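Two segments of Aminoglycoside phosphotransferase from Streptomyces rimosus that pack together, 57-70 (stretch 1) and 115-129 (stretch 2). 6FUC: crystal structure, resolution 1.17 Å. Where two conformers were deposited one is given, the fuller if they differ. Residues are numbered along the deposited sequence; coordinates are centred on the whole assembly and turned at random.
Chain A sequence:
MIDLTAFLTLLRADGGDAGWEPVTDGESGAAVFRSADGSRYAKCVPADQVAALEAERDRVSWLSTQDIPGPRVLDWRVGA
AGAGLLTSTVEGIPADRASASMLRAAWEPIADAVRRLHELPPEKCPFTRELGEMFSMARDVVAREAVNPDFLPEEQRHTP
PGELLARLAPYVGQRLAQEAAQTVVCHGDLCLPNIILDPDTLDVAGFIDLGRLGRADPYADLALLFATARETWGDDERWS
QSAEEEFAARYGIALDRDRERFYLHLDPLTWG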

# COMPACT_ATOMS: atom_id res chain seq x y z
N ARG A 57 2.69 -8.94 9.36
CA ARG A 57 2.01 -9.29 10.59
C ARG A 57 2.29 -8.27 11.66
O ARG A 57 1.41 -7.80 12.37
CB ARG A 57 2.45 -10.71 11.01
CG ARG A 57 1.83 -11.14 12.31
CD ARG A 57 2.55 -12.30 12.97
NE ARG A 57 3.83 -11.82 13.46
CZ ARG A 57 4.71 -12.57 14.03
NH1 ARG A 57 4.55 -13.88 13.97
NH2 ARG A 57 5.83 -12.01 14.51
N ASP A 58 3.60 -8.01 11.85
CA ASP A 58 4.02 -7.11 12.90
C ASP A 58 3.48 -5.68 12.72
O ASP A 58 3.11 -5.02 13.70
CB ASP A 58 5.54 -7.11 13.01
CG ASP A 58 6.14 -8.43 13.45
OD1 ASP A 58 5.41 -9.30 14.01
OD2 ASP A 58 7.37 -8.58 13.27
N ARG A 59 3.43 -5.23 11.47
CA ARG A 59 2.87 -3.91 11.16
C ARG A 59 1.39 -3.85 11.50
O ARG A 59 0.91 -2.88 12.10
CB ARG A 59 3.13 -3.59 9.72
CG ARG A 59 4.59 -3.16 9.50
CD ARG A 59 5.02 -3.32 8.06
NE ARG A 59 6.28 -2.66 7.76
CZ ARG A 59 7.44 -3.21 8.06
NH1 ARG A 59 7.54 -4.39 8.66
NH2 ARG A 59 8.56 -2.51 7.86
N VAL A 60 0.63 -4.88 11.13
CA VAL A 60 -0.82 -4.88 11.39
C VAL A 60 -1.04 -4.88 12.91
O VAL A 60 -1.85 -4.11 13.45
CB VAL A 60 -1.49 -6.11 10.75
CG1 VAL A 60 -2.95 -6.20 11.14
CG2 VAL A 60 -1.33 -6.10 9.22
N SER A 61 -0.32 -5.81 13.61
CA SER A 61 -0.50 -5.87 15.04
C SER A 61 -0.10 -4.60 15.75
O SER A 61 -0.77 -4.14 16.67
CB SER A 61 0.25 -7.06 15.55
OG SER A 61 0.32 -7.09 16.80
N TRP A 62 1.01 -3.99 15.35
CA TRP A 62 1.42 -2.73 15.96
C TRP A 62 0.39 -1.64 15.69
O TRP A 62 0.04 -0.87 16.60
CB TRP A 62 2.81 -2.32 15.50
CG TRP A 62 3.26 -1.03 16.05
CD1 TRP A 62 3.77 -0.79 17.29
CD2 TRP A 62 3.19 0.27 15.41
NE1 TRP A 62 4.05 0.53 17.45
CE2 TRP A 62 3.73 1.21 16.30
CE3 TRP A 62 2.78 0.69 14.16
CZ2 TRP A 62 3.85 2.56 15.96
CZ3 TRP A 62 2.88 2.04 13.83
CH2 TRP A 62 3.40 2.92 14.74
N LEU A 63 -0.08 -1.55 14.45
CA LEU A 63 -1.03 -0.46 14.14
C LEU A 63 -2.29 -0.57 14.95
O LEU A 63 -2.92 0.45 15.28
CB LEU A 63 -1.34 -0.40 12.64
CG LEU A 63 -2.02 0.89 12.18
CD1 LEU A 63 -1.08 2.08 12.24
CD2 LEU A 63 -2.56 0.74 10.80
N SER A 64 -2.67 -1.80 15.34
CA SER A 64 -3.84 -1.99 16.18
C SER A 64 -3.68 -1.34 17.55
O SER A 64 -4.67 -1.25 18.28
CB SER A 64 -4.13 -3.49 16.37
OG SER A 64 -3.31 -4.14 17.32
N THR A 65 -2.47 -0.94 17.93
CA THR A 65 -2.23 -0.27 19.22
C THR A 65 -2.13 1.26 19.07
O THR A 65 -1.91 1.96 20.06
CB THR A 65 -0.95 -0.76 19.89
OG1 THR A 65 0.22 -0.26 19.22
CG2 THR A 65 -0.86 -2.25 19.99
N GLN A 66 -2.31 1.79 17.86
CA GLN A 66 -2.03 3.17 17.51
C GLN A 66 -3.27 4.03 17.23
O GLN A 66 -3.17 5.15 16.79
CB GLN A 66 -1.07 3.27 16.35
CG GLN A 66 0.26 2.60 16.62
CD GLN A 66 0.98 3.30 17.76
OE1 GLN A 66 1.26 4.50 17.66
NE2 GLN A 66 1.29 2.57 18.81
N ASP A 67 -4.43 3.44 17.45
CA ASP A 67 -5.70 4.18 17.18
C ASP A 67 -5.85 4.64 15.75
O ASP A 67 -6.32 5.76 15.50
CB ASP A 67 -5.97 5.29 18.17
CG ASP A 67 -7.37 5.74 18.19
OD1 ASP A 67 -8.31 4.97 17.92
OD2 ASP A 67 -7.58 6.90 18.54
N ILE A 68 -5.41 3.82 14.81
CA ILE A 68 -5.59 4.03 13.37
C ILE A 68 -6.38 2.84 12.87
O ILE A 68 -5.98 1.70 13.12
CB ILE A 68 -4.25 4.10 12.62
CG1 ILE A 68 -3.34 5.20 13.14
CG2 ILE A 68 -4.48 4.25 11.13
CD1 ILE A 68 -3.88 6.60 13.05
N PRO A 69 -7.49 3.03 12.16
CA PRO A 69 -8.33 1.90 11.83
C PRO A 69 -7.70 1.01 10.75
O PRO A 69 -7.23 1.45 9.72
CB PRO A 69 -9.62 2.56 11.32
CG PRO A 69 -9.17 3.89 10.77
CD PRO A 69 -8.10 4.31 11.73
N GLY A 70 -7.76 -0.29 11.01
CA GLY A 70 -7.11 -1.29 10.16
C GLY A 70 -7.55 -2.68 10.60
O GLY A 70 -8.39 -2.85 11.47
N ARG A 115 -3.94 12.08 7.44
CA ARG A 115 -3.26 13.01 8.32
C ARG A 115 -3.08 12.36 9.69
O ARG A 115 -2.00 12.48 10.34
CB ARG A 115 -4.03 14.33 8.42
CG ARG A 115 -3.36 15.26 9.40
CD ARG A 115 -4.05 16.58 9.59
NE ARG A 115 -5.47 16.54 9.90
CZ ARG A 115 -6.06 16.10 11.02
NH1 ARG A 115 -5.39 15.56 12.04
NH2 ARG A 115 -7.38 16.19 11.10
N ARG A 116 -4.11 11.72 10.22
CA ARG A 116 -3.98 11.08 11.53
C ARG A 116 -2.88 10.02 11.53
O ARG A 116 -2.07 9.96 12.46
CB ARG A 116 -5.31 10.48 11.99
CG ARG A 116 -6.34 11.52 12.32
CD ARG A 116 -7.65 10.81 12.78
NE ARG A 116 -7.46 10.14 14.12
CZ ARG A 116 -7.24 8.84 14.40
NH1 ARG A 116 -7.16 7.83 13.47
NH2 ARG A 116 -7.04 8.57 15.67
N LEU A 117 -2.82 9.20 10.49
CA LEU A 117 -1.75 8.21 10.39
C LEU A 117 -0.39 8.90 10.36
O LEU A 117 0.57 8.50 11.07
CB LEU A 117 -1.96 7.35 9.17
CG LEU A 117 -0.87 6.39 8.79
CD1 LEU A 117 -0.63 5.32 9.85
CD2 LEU A 117 -1.19 5.73 7.46
N HIS A 118 -0.30 9.95 9.53
CA HIS A 118 0.89 10.72 9.37
C HIS A 118 1.22 11.65 10.60
O HIS A 118 2.16 12.47 10.56
CB HIS A 118 0.84 11.58 8.14
CG HIS A 118 0.90 10.83 6.84
ND1 HIS A 118 1.04 11.49 5.65
CD2 HIS A 118 0.91 9.51 6.55
CE1 HIS A 118 1.11 10.61 4.67
NE2 HIS A 118 1.01 9.38 5.19
N GLU A 119 0.45 11.61 11.61
CA GLU A 119 0.75 12.29 12.85
C GLU A 119 1.24 11.35 13.91
O GLU A 119 1.70 11.85 14.95
CB GLU A 119 -0.48 13.10 13.33
CG GLU A 119 -0.57 14.36 12.47
CD GLU A 119 -1.76 15.23 12.82
OE1 GLU A 119 -2.60 14.84 13.62
OE2 GLU A 119 -1.90 16.30 12.24
N LEU A 120 1.28 10.04 13.68
CA LEU A 120 1.97 9.17 14.64
C LEU A 120 3.42 9.61 14.76
O LEU A 120 4.03 9.97 13.77
CB LEU A 120 1.92 7.72 14.19
CG LEU A 120 0.52 7.08 14.18
CD1 LEU A 120 0.65 5.65 13.71
CD2 LEU A 120 -0.15 7.17 15.53
N PRO A 121 4.02 9.63 15.96
CA PRO A 121 5.39 10.12 16.08
C PRO A 121 6.40 9.23 15.39
O PRO A 121 6.54 8.08 15.75
CB PRO A 121 5.61 10.18 17.60
CG PRO A 121 4.58 9.27 18.15
CD PRO A 121 3.43 9.30 17.24
N PRO A 122 7.07 9.72 14.36
CA PRO A 122 7.79 8.75 13.52
C PRO A 122 8.94 8.08 14.20
O PRO A 122 9.28 6.92 13.89
CB PRO A 122 8.21 9.57 12.29
CG PRO A 122 8.09 10.91 12.67
CD PRO A 122 7.06 11.06 13.75
N GLU A 123 9.58 8.78 15.14
CA GLU A 123 10.72 8.21 15.88
C GLU A 123 10.27 7.05 16.79
O GLU A 123 11.15 6.27 17.20
CB GLU A 123 11.46 9.27 16.68
CG GLU A 123 10.81 9.77 17.94
CD GLU A 123 9.54 10.63 17.81
OE1 GLU A 123 9.08 10.98 16.69
OE2 GLU A 123 9.08 11.02 18.92
N LYS A 124 8.98 6.93 17.07
CA LYS A 124 8.48 5.84 17.88
C LYS A 124 8.00 4.67 17.03
O LYS A 124 7.60 3.64 17.57
CB LYS A 124 7.38 6.35 18.79
CG LYS A 124 7.90 7.50 19.69
CD LYS A 124 6.87 7.80 20.76
CE LYS A 124 7.11 9.11 21.49
NZ LYS A 124 8.48 9.53 21.54
N CYS A 125 8.00 4.83 15.75
CA CYS A 125 7.55 3.72 14.91
C CYS A 125 8.63 2.68 14.85
O CYS A 125 9.75 2.99 14.55
CB CYS A 125 7.25 4.23 13.50
SG CYS A 125 6.50 3.01 12.43
N PRO A 126 8.30 1.39 15.05
CA PRO A 126 9.31 0.35 14.90
C PRO A 126 9.77 0.12 13.47
O PRO A 126 10.78 -0.56 13.24
CB PRO A 126 8.52 -0.97 15.33
CG PRO A 126 7.48 -0.46 16.20
CD PRO A 126 7.04 0.84 15.65
N PHE A 127 9.01 0.63 12.52
CA PHE A 127 9.14 0.22 11.11
C PHE A 127 9.57 1.40 10.25
O PHE A 127 9.19 2.55 10.49
CB PHE A 127 7.78 -0.26 10.62
CG PHE A 127 7.18 -1.30 11.52
CD1 PHE A 127 7.70 -2.54 11.58
CD2 PHE A 127 6.11 -0.99 12.32
CE1 PHE A 127 7.17 -3.51 12.43
CE2 PHE A 127 5.57 -1.94 13.17
CZ PHE A 127 6.11 -3.20 13.25
N THR A 128 10.32 1.05 9.20
CA THR A 128 10.76 2.02 8.22
C THR A 128 10.48 1.55 6.80
O THR A 128 10.55 0.36 6.51
CB THR A 128 12.24 2.33 8.38
OG1 THR A 128 13.03 1.18 8.01
CG2 THR A 128 12.57 2.87 9.73
N ARG A 129 10.23 2.50 5.92
CA ARG A 129 10.26 2.25 4.46
C ARG A 129 10.93 3.47 3.82
O ARG A 129 10.44 4.08 2.88
CB ARG A 129 8.88 1.96 3.85
CG ARG A 129 7.84 3.02 4.02
CD ARG A 129 7.02 3.19 2.77
NE ARG A 129 7.89 3.72 1.69
CZ ARG A 129 7.54 3.84 0.42
NH1 ARG A 129 6.39 3.42 -0.08
NH2 ARG A 129 8.36 4.50 -0.38
O HOH W 1 11.51 -1.59 9.21
O HOH W 2 8.41 -0.94 5.48

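At the centre of this contact Trp-62, Leu-63 and Ile-68 pack against Leu-120, and the last two also against Leu-117. Leu-120 is the hub. Its CD1 lies 4.0 Å from Trp-62 CH2, 4.2 Å from Leu-63 CD1 and 4.1 Å from Ile-68 CG1, so a single methyl touches three residues of the other stretch. Leu-117 completes the cluster, with its CD1 4.1 Å from Leu-63 CD1 and 4.2 Å from Ile-68 CG2. These are van der Waals distances, and the rule they suggest is close apolar filling without directional bonds.

The backbone turns on both sides. The helix of stretch 1 gives way to a type I turn from Leu-63 to Gln-66, and Ile-68 beyond it points toward the other stretch; a second type I turn, from Leu-117 to Leu-120, follows the helix of stretch 2. The two chains run antiparallel in register: Arg-59 lies near Phe-127, Trp-62 near Pro-126, Gln-66 near Leu-120 and Ile-68 near Leu-117, with CA atoms 6.4 to 8.5 Å apart. No backbone-to-backbone hydrogen bond joins them, so every direct link across the contact involves at least one side chain, and where backbone takes part in the polar links it does so through carbonyls.

Toward the Phe-127 end the packing becomes aromatic. Pro-126 CD sits over one face of the Trp-62 indole, 3.4 Å from Trp-62 CE2, a CH-pi contact in which a polarised C-H meets the electron-rich ring. Cys-125 SG approaches the same indole obliquely, 3.9 Å from Trp-62 CH2. Phe-127, which has the largest area covered in the contact, turns its edge toward the Trp-62 face in an offset edge-to-face pair, the planes at 74°. One face of Phe-127 receives Arg-59 CG, 3.6 Å from the ring centroid and almost on its normal. Arg-59 thus lays its CG on the ring face, and its guanidinium stays against the same residue, with Arg-59 NH1 3.5 Å from Phe-127 CD1.

That end opens the first polar margin. Water 2 accepts from Arg-59 NH2 at 2.9 Å and lies 2.7 Å from Thr-128 O, in reach to bridge the two stretches where Arg-59 NH2 and Thr-128 O themselves stand 3.7 Å apart.

At the other margin the bonding is direct. Arg-116 NH2 and NH1 both donate to Asp-67 O, at 2.9 and 3.0 Å, so the edge of the guanidinium grips one carbonyl in a fork. Asp-67 OD2 adds a salt bridge to Arg-116 NH2 at 3.4 Å. The lesson is economical: apolar residues fill the middle, while arginines supply polar links at both ends.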